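Local structure of phytase (Debaryomyces castellii, 2GFI) at residues Thr228-Ala240 against Asn246-Tyr258. The protein catalyses, as a 3-phytase of the histidine acid phosphatase family, the removal of phosphate from phytate (inositol hexakisphosphate). Residues are numbered along the deposited sequence; the frame is centred on the assembly and turned at random.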
ATOM      1  N   THR A 228      -4.683 -19.023  30.483  1.00 27.10           N
ATOM      2  CA  THR A 228      -3.402 -19.460  29.906  1.00 26.62           C
ATOM      3  C   THR A 228      -3.655 -20.648  29.001  1.00 26.49           C
ATOM      4  O   THR A 228      -2.731 -21.236  28.483  1.00 26.43           O
ATOM      5  CB  THR A 228      -2.392 -19.906  31.002  1.00 26.85           C
ATOM      6  OG1 THR A 228      -3.042 -20.816  31.913  1.00 28.59           O
ATOM      7  CG2 THR A 228      -1.964 -18.749  31.887  1.00 25.99           C
ATOM      8  N   GLU A 229      -4.918 -21.004  28.814  1.00 27.15           N
ATOM      9  CA  GLU A 229      -5.294 -22.175  28.020  1.00 28.13           C
ATOM     10  C   GLU A 229      -4.735 -22.120  26.607  1.00 27.02           C
ATOM     11  O   GLU A 229      -4.350 -23.134  26.052  1.00 27.17           O
ATOM     12  CB  GLU A 229      -6.810 -22.338  27.999  1.00 29.47           C
ATOM     13  CG  GLU A 229      -7.379 -22.385  29.421  1.00 36.27           C
ATOM     14  CD  GLU A 229      -8.905 -22.300  29.478  1.00 43.52           C
ATOM     15  OE1 GLU A 229      -9.512 -23.334  29.080  1.00 43.30           O
ATOM     16  OE2 GLU A 229      -9.464 -21.200  29.922  1.00 44.32           O
ATOM     17  N   TYR A 230      -4.661 -20.929  26.028  1.00 25.99           N
ATOM     18  CA  TYR A 230      -4.150 -20.789  24.675  1.00 24.57           C
ATOM     19  C   TYR A 230      -2.692 -21.252  24.628  1.00 23.60           C
ATOM     20  O   TYR A 230      -2.232 -21.720  23.609  1.00 23.98           O
ATOM     21  CB  TYR A 230      -4.311 -19.341  24.183  1.00 24.01           C
ATOM     22  CG  TYR A 230      -3.333 -18.365  24.777  1.00 22.65           C
ATOM     23  CD1 TYR A 230      -2.134 -18.086  24.133  1.00 22.00           C
ATOM     24  CD2 TYR A 230      -3.603 -17.707  25.976  1.00 21.73           C
ATOM     25  CE1 TYR A 230      -1.227 -17.168  24.670  1.00 21.95           C
ATOM     26  CE2 TYR A 230      -2.706 -16.781  26.512  1.00 21.57           C
ATOM     27  CZ  TYR A 230      -1.514 -16.537  25.855  1.00 23.14           C
ATOM     28  OH  TYR A 230      -0.578 -15.672  26.375  1.00 25.04           O
ATOM     29  N   LEU A 231      -1.975 -21.120  25.743  1.00 23.51           N
ATOM     30  CA  LEU A 231      -0.578 -21.570  25.841  1.00 22.98           C
ATOM     31  C   LEU A 231      -0.506 -23.085  25.759  1.00 23.30           C
ATOM     32  O   LEU A 231       0.300 -23.640  25.007  1.00 23.52           O
ATOM     33  CB  LEU A 231       0.102 -21.048  27.102  1.00 22.64           C
ATOM     34  CG  LEU A 231       0.271 -19.518  27.163  1.00 22.69           C
ATOM     35  CD1 LEU A 231       0.665 -19.135  28.577  1.00 22.06           C
ATOM     36  CD2 LEU A 231       1.286 -18.991  26.134  1.00 20.04           C
ATOM     37  N   THR A 232      -1.399 -23.745  26.483  1.00 23.45           N
ATOM     38  CA  THR A 232      -1.485 -25.187  26.458  1.00 24.13           C
ATOM     39  C   THR A 232      -1.827 -25.683  25.070  1.00 24.12           C
ATOM     40  O   THR A 232      -1.224 -26.653  24.587  1.00 24.01           O
ATOM     41  CB  THR A 232      -2.523 -25.620  27.433  1.00 24.55           C
ATOM     42  OG1 THR A 232      -2.155 -25.111  28.720  1.00 26.02           O
ATOM     43  CG2 THR A 232      -2.498 -27.147  27.594  1.00 25.79           C
ATOM     44  N   LYS A 233      -2.766 -25.005  24.413  1.00 23.88           N
ATOM     45  CA  LYS A 233      -3.162 -25.420  23.086  1.00 24.40           C
ATOM     46  C   LYS A 233      -2.010 -25.223  22.129  1.00 23.75           C
ATOM     47  O   LYS A 233      -1.759 -26.084  21.294  1.00 23.62           O
ATOM     48  CB  LYS A 233      -4.400 -24.668  22.595  1.00 24.98           C
ATOM     49  CG  LYS A 233      -5.661 -24.939  23.427  1.00 28.74           C
ATOM     50  CD  LYS A 233      -6.794 -24.006  23.011  1.00 34.72           C
ATOM     51  CE  LYS A 233      -8.150 -24.588  23.351  1.00 34.02           C
ATOM     52  NZ  LYS A 233      -8.438 -24.374  24.804  1.00 45.37           N
ATOM     53  N   ALA A 234      -1.296 -24.107  22.263  1.00 22.86           N
ATOM     54  CA  ALA A 234      -0.190 -23.844  21.350  1.00 22.69           C
ATOM     55  C   ALA A 234       0.854 -24.951  21.555  1.00 22.70           C
ATOM     56  O   ALA A 234       1.225 -25.622  20.603  1.00 21.90           O
ATOM     57  CB  ALA A 234       0.391 -22.468  21.589  1.00 21.83           C
ATOM     58  N   LEU A 235       1.247 -25.178  22.815  1.00 22.94           N
ATOM     59  CA  LEU A 235       2.163 -26.242  23.197  1.00 23.75           C
ATOM     60  C   LEU A 235       1.751 -27.609  22.663  1.00 23.79           C
ATOM     61  O   LEU A 235       2.552 -28.308  22.058  1.00 23.58           O
ATOM     62  CB  LEU A 235       2.305 -26.289  24.726  1.00 23.82           C
ATOM     63  CG  LEU A 235       3.388 -27.216  25.289  1.00 24.63           C
ATOM     64  CD1 LEU A 235       4.788 -26.899  24.697  1.00 24.42           C
ATOM     65  CD2 LEU A 235       3.408 -27.120  26.774  1.00 23.62           C
ATOM     66  N   ASN A 236       0.499 -27.983  22.870  1.00 24.61           N
ATOM     67  CA  ASN A 236       0.022 -29.271  22.362  1.00 25.62           C
ATOM     68  C   ASN A 236       0.144 -29.342  20.879  1.00 25.64           C
ATOM     69  O   ASN A 236       0.413 -30.411  20.349  1.00 26.65           O
ATOM     70  CB  ASN A 236      -1.426 -29.559  22.775  1.00 25.92           C
ATOM     71  CG  ASN A 236      -1.562 -29.761  24.239  1.00 26.03           C
ATOM     72  OD1 ASN A 236      -0.596 -30.069  24.910  1.00 27.28           O
ATOM     73  ND2 ASN A 236      -2.755 -29.565  24.758  1.00 29.71           N
ATOM     74  N   ARG A 237      -0.035 -28.218  20.190  1.00 25.68           N
ATOM     75  CA  ARG A 237       0.157 -28.217  18.737  1.00 25.40           C
ATOM     76  C   ARG A 237       1.614 -28.492  18.369  1.00 25.68           C
ATOM     77  O   ARG A 237       1.915 -29.220  17.416  1.00 25.81           O
ATOM     78  CB  ARG A 237      -0.334 -26.918  18.114  1.00 25.04           C
ATOM     79  CG  ARG A 237      -0.379 -26.925  16.603  1.00 25.18           C
ATOM     80  CD  ARG A 237      -1.057 -25.646  16.023  1.00 24.75           C
ATOM     81  NE  ARG A 237      -0.318 -24.422  16.353  1.00 21.05           N
ATOM     82  CZ  ARG A 237      -0.689 -23.469  17.209  1.00 22.86           C
ATOM     83  NH1 ARG A 237      -1.854 -23.531  17.873  1.00 19.00           N
ATOM     84  NH2 ARG A 237       0.126 -22.416  17.398  1.00 22.77           N
ATOM     85  N   PHE A 238       2.518 -27.899  19.134  1.00 25.92           N
ATOM     86  CA  PHE A 238       3.956 -28.047  18.904  1.00 25.84           C
ATOM     87  C   PHE A 238       4.345 -29.489  19.181  1.00 26.41           C
ATOM     88  O   PHE A 238       5.124 -30.092  18.431  1.00 26.69           O
ATOM     89  CB  PHE A 238       4.722 -27.072  19.803  1.00 24.44           C
ATOM     90  CG  PHE A 238       4.410 -25.618  19.511  1.00 23.91           C
ATOM     91  CD1 PHE A 238       3.827 -25.245  18.291  1.00 22.38           C
ATOM     92  CD2 PHE A 238       4.683 -24.632  20.446  1.00 20.70           C
ATOM     93  CE1 PHE A 238       3.538 -23.919  18.013  1.00 22.33           C
ATOM     94  CE2 PHE A 238       4.398 -23.301  20.181  1.00 20.48           C
ATOM     95  CZ  PHE A 238       3.815 -22.938  18.963  1.00 21.68           C
ATOM     96  N   LYS A 239       3.754 -30.051  20.232  1.00 26.75           N
ATOM     97  CA  LYS A 239       4.035 -31.446  20.637  1.00 27.91           C
ATOM     98  C   LYS A 239       3.509 -32.413  19.612  1.00 28.69           C
ATOM     99  O   LYS A 239       4.180 -33.380  19.292  1.00 30.05           O
ATOM    100  CB  LYS A 239       3.452 -31.757  22.021  1.00 26.73           C
ATOM    101  CG  LYS A 239       4.208 -31.079  23.137  1.00 25.90           C
ATOM    102  CD  LYS A 239       3.620 -31.425  24.514  1.00 26.07           C
ATOM    103  CE  LYS A 239       4.516 -30.879  25.604  1.00 25.72           C
ATOM    104  NZ  LYS A 239       3.894 -31.015  26.962  1.00 26.51           N
ATOM    105  N   ALA A 240       2.341 -32.111  19.041  1.00 29.23           N
ATOM    106  CA  ALA A 240       1.678 -32.993  18.075  1.00 29.25           C
ATOM    107  C   ALA A 240       2.555 -33.258  16.850  1.00 29.02           C
ATOM    108  O   ALA A 240       2.549 -34.363  16.276  1.00 29.11           O
ATOM    109  CB  ALA A 240       0.314 -32.390  17.640  1.00 29.60           C
ATOM    110  N   ASN A 246      10.057 -31.192  24.869  1.00 30.15           N
ATOM    111  CA  ASN A 246       9.939 -30.915  26.283  1.00 30.57           C
ATOM    112  C   ASN A 246      10.105 -29.415  26.594  1.00 29.79           C
ATOM    113  O   ASN A 246      11.185 -28.957  26.971  1.00 29.92           O
ATOM    114  CB  ASN A 246      10.935 -31.783  27.078  1.00 31.39           C
ATOM    115  CG  ASN A 246      10.674 -31.747  28.591  1.00 33.61           C
ATOM    116  OD1 ASN A 246       9.611 -31.291  29.048  1.00 35.19           O
ATOM    117  ND2 ASN A 246      11.652 -32.204  29.372  1.00 35.88           N
ATOM    118  N   ILE A 247       9.034 -28.653  26.392  1.00 28.78           N
ATOM    119  CA  ILE A 247       8.998 -27.265  26.803  1.00 27.07           C
ATOM    120  C   ILE A 247       7.688 -27.031  27.522  1.00 26.92           C
ATOM    121  O   ILE A 247       6.743 -27.818  27.390  1.00 26.58           O
ATOM    122  CB  ILE A 247       9.192 -26.279  25.614  1.00 27.11           C
ATOM    123  CG1 ILE A 247       8.042 -26.370  24.601  1.00 26.68           C
ATOM    124  CG2 ILE A 247      10.574 -26.470  24.919  1.00 25.21           C
ATOM    125  CD1 ILE A 247       8.114 -25.304  23.460  1.00 26.67           C
ATOM    126  N   THR A 248       7.653 -25.958  28.297  1.00 26.63           N
ATOM    127  CA  THR A 248       6.480 -25.576  29.072  1.00 27.31           C
ATOM    128  C   THR A 248       5.661 -24.467  28.415  1.00 26.07           C
ATOM    129  O   THR A 248       6.077 -23.848  27.420  1.00 24.45           O
ATOM    130  CB  THR A 248       6.902 -25.104  30.491  1.00 28.21           C
ATOM    131  OG1 THR A 248       7.823 -24.026  30.365  1.00 28.59           O
ATOM    132  CG2 THR A 248       7.754 -26.195  31.220  1.00 30.50           C
ATOM    133  N   GLU A 249       4.496 -24.239  29.015  1.00 26.14           N
ATOM    134  CA  GLU A 249       3.600 -23.140  28.710  1.00 26.41           C
ATOM    135  C   GLU A 249       4.310 -21.817  28.933  1.00 26.12           C
ATOM    136  O   GLU A 249       4.155 -20.924  28.125  1.00 25.30           O
ATOM    137  CB  GLU A 249       2.379 -23.206  29.605  1.00 26.61           C
ATOM    138  CG  GLU A 249       1.252 -24.026  29.024  1.00 31.06           C
ATOM    139  CD  GLU A 249       1.222 -25.457  29.512  1.00 34.72           C
ATOM    140  OE1 GLU A 249       2.267 -25.965  29.971  1.00 37.97           O
ATOM    141  OE2 GLU A 249       0.139 -26.082  29.436  1.00 37.70           O
ATOM    142  N   ASP A 250       5.096 -21.741  30.015  1.00 26.26           N
ATOM    143  CA  ASP A 250       6.017 -20.653  30.316  1.00 28.05           C
ATOM    144  C   ASP A 250       6.990 -20.369  29.188  1.00 27.07           C
ATOM    145  O   ASP A 250       7.229 -19.219  28.880  1.00 27.58           O
ATOM    146  CB  ASP A 250       6.854 -20.969  31.588  1.00 29.59           C
ATOM    147  CG  ASP A 250       7.807 -19.798  32.000  1.00 35.20           C
ATOM    148  OD1 ASP A 250       7.260 -18.659  32.183  1.00 40.28           O
ATOM    149  OD2 ASP A 250       9.095 -19.912  32.192  1.00 38.58           O
ATOM    150  N   ASP A 251       7.596 -21.414  28.637  1.00 26.19           N
ATOM    151  CA  ASP A 251       8.463 -21.314  27.467  1.00 26.44           C
ATOM    152  C   ASP A 251       7.748 -20.705  26.267  1.00 25.75           C
ATOM    153  O   ASP A 251       8.240 -19.758  25.674  1.00 26.00           O
ATOM    154  CB  ASP A 251       9.009 -22.696  27.104  1.00 26.68           C
ATOM    155  CG  ASP A 251       9.909 -23.268  28.205  1.00 29.28           C
ATOM    156  OD1 ASP A 251      10.424 -22.469  29.039  1.00 32.15           O
ATOM    157  OD2 ASP A 251      10.144 -24.484  28.328  1.00 30.31           O
ATOM    158  N   VAL A 252       6.586 -21.269  25.946  1.00 24.95           N
ATOM    159  CA  VAL A 252       5.733 -20.838  24.869  1.00 24.53           C
ATOM    160  C   VAL A 252       5.368 -19.361  25.077  1.00 24.54           C
ATOM    161  O   VAL A 252       5.465 -18.575  24.166  1.00 24.83           O
ATOM    162  CB  VAL A 252       4.467 -21.714  24.764  1.00 23.80           C
ATOM    163  CG1 VAL A 252       3.525 -21.183  23.666  1.00 23.85           C
ATOM    164  CG2 VAL A 252       4.834 -23.182  24.497  1.00 22.11           C
ATOM    165  N   SER A 253       4.999 -18.996  26.284  1.00 24.33           N
ATOM    166  CA  SER A 253       4.693 -17.621  26.589  1.00 24.86           C
ATOM    167  C   SER A 253       5.861 -16.670  26.285  1.00 23.83           C
ATOM    168  O   SER A 253       5.656 -15.572  25.821  1.00 23.53           O
ATOM    169  CB  SER A 253       4.333 -17.511  28.044  1.00 25.16           C
ATOM    170  OG  SER A 253       3.913 -16.188  28.295  1.00 28.28           O
ATOM    171  N   ASN A 254       7.084 -17.133  26.529  1.00 23.21           N
ATOM    172  CA  ASN A 254       8.303 -16.397  26.241  1.00 22.15           C
ATOM    173  C   ASN A 254       8.641 -16.338  24.767  1.00 20.66           C
ATOM    174  O   ASN A 254       9.404 -15.497  24.305  1.00 20.09           O
ATOM    175  CB  ASN A 254       9.451 -17.030  27.035  1.00 23.43           C
ATOM    176  CG  ASN A 254       9.417 -16.624  28.485  1.00 24.48           C
ATOM    177  OD1 ASN A 254       9.792 -17.386  29.384  1.00 25.86           O
ATOM    178  ND2 ASN A 254       8.948 -15.417  28.726  1.00 24.76           N
ATOM    179  N   LEU A 255       8.025 -17.197  23.989  1.00 19.78           N
ATOM    180  CA  LEU A 255       8.348 -17.227  22.590  1.00 18.63           C
ATOM    181  C   LEU A 255       7.679 -16.055  21.876  1.00 18.22           C
ATOM    182  O   LEU A 255       8.110 -15.656  20.793  1.00 17.54           O
ATOM    183  CB  LEU A 255       7.975 -18.582  21.987  1.00 18.80           C
ATOM    184  CG  LEU A 255       8.824 -19.772  22.377  1.00 17.92           C
ATOM    185  CD1 LEU A 255       8.311 -21.066  21.634  1.00 15.65           C
ATOM    186  CD2 LEU A 255      10.266 -19.464  22.047  1.00 16.32           C
ATOM    187  N   PHE A 256       6.631 -15.504  22.490  1.00 18.18           N
ATOM    188  CA  PHE A 256       6.055 -14.224  22.003  1.00 18.08           C
ATOM    189  C   PHE A 256       7.036 -13.095  22.079  1.00 17.18           C
ATOM    190  O   PHE A 256       7.229 -12.409  21.079  1.00 18.53           O
ATOM    191  CB  PHE A 256       4.772 -13.814  22.734  1.00 17.60           C
ATOM    192  CG  PHE A 256       3.622 -14.677  22.430  1.00 16.91           C
ATOM    193  CD1 PHE A 256       2.868 -14.463  21.281  1.00 17.71           C
ATOM    194  CD2 PHE A 256       3.283 -15.725  23.292  1.00 16.30           C
ATOM    195  CE1 PHE A 256       1.763 -15.292  21.003  1.00 18.64           C
ATOM    196  CE2 PHE A 256       2.208 -16.543  23.036  1.00 18.11           C
ATOM    197  CZ  PHE A 256       1.434 -16.328  21.885  1.00 18.96           C
ATOM    198  N   GLY A 257       7.669 -12.906  23.240  1.00 16.74           N
ATOM    199  CA  GLY A 257       8.737 -11.903  23.367  1.00 17.11           C
ATOM    200  C   GLY A 257       9.916 -12.239  22.447  1.00 18.08           C
ATOM    201  O   GLY A 257      10.531 -11.363  21.818  1.00 19.68           O
ATOM    202  N   TYR A 258      10.246 -13.512  22.358  1.00 17.38           N
ATOM    203  CA  TYR A 258      11.331 -13.950  21.508  1.00 17.85           C
ATOM    204  C   TYR A 258      11.042 -13.482  20.070  1.00 18.52           C
ATOM    205  O   TYR A 258      11.900 -12.900  19.413  1.00 19.48           O
ATOM    206  CB  TYR A 258      11.398 -15.488  21.614  1.00 16.95           C
ATOM    207  CG  TYR A 258      12.612 -16.138  21.005  1.00 17.72           C
ATOM    208  CD1 TYR A 258      13.477 -16.930  21.793  1.00 18.18           C
ATOM    209  CD2 TYR A 258      12.901 -16.000  19.635  1.00 16.08           C
ATOM    210  CE1 TYR A 258      14.580 -17.559  21.238  1.00 16.15           C
ATOM    211  CE2 TYR A 258      13.988 -16.625  19.080  1.00 16.03           C
ATOM    212  CZ  TYR A 258      14.831 -17.405  19.883  1.00 16.61           C
ATOM    213  OH  TYR A 258      15.940 -18.005  19.312  1.00 17.29           O
TER
HETATM  214  O   HOH W   1       5.384 -29.692  28.414  1.00 21.23           O
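Knobs-into-holes packing joins helices 229-241 and 249-266, consecutive in the chain and connected by a short loop: Leu231 enters a hole formed by Glu249, Val252, Ser253 and Phe256, and Val252 a reciprocal one formed by Leu231, Ala234, Leu235 and Phe238. The segment axes approach to 8.9 Å and cross at 95°, nearly perpendicular. Leu231 CD2 rests on the second helix at 3.7 Å from Ser253 CA. Val252 divides its branches: CG1, anti to the backbone N, meets Ala234 CB at 4.0 Å, whereas CG2 lies 3.7 Å from Leu235 CD1. Toward the N-terminal side of the second helix, Leu235 CD1 presses on Ile247 CG1 at 3.3 Å, tighter than usual for two carbons. Near the start of the first helix, Phe256 CE2 lies 3.9 Å from Tyr230 CE1, at the edge of the Tyr230 ring and near its plane; Phe275 and Tyr283 stack with Phe256.

On the polar side Glu249 bends at chi2 (96°) across Leu231 CB and places OE2 2.6 Å from Thr232 OG1, which donates to the anti lone pair. Replacing Glu249 by an alanine removes CG and the carboxylate, which would probably leave the Thr232 hydroxyl without this acceptor and strip cover from Leu231 CB and Leu235 CD2. Helix 77-91 packs against Ile247, Asp251 and Leu255, its Lys89 salt-bridged to Asp251. Thr248 N donates to Asp251 OD2 (N-H...OD2 angle 172°) from above the carboxylate plane, and Asp251 N returns a bond to OG1 of Thr248, the N-cap; this capping box starts the second of two consecutive helices packed crosswise in the helical part of a histidine acid phosphatase.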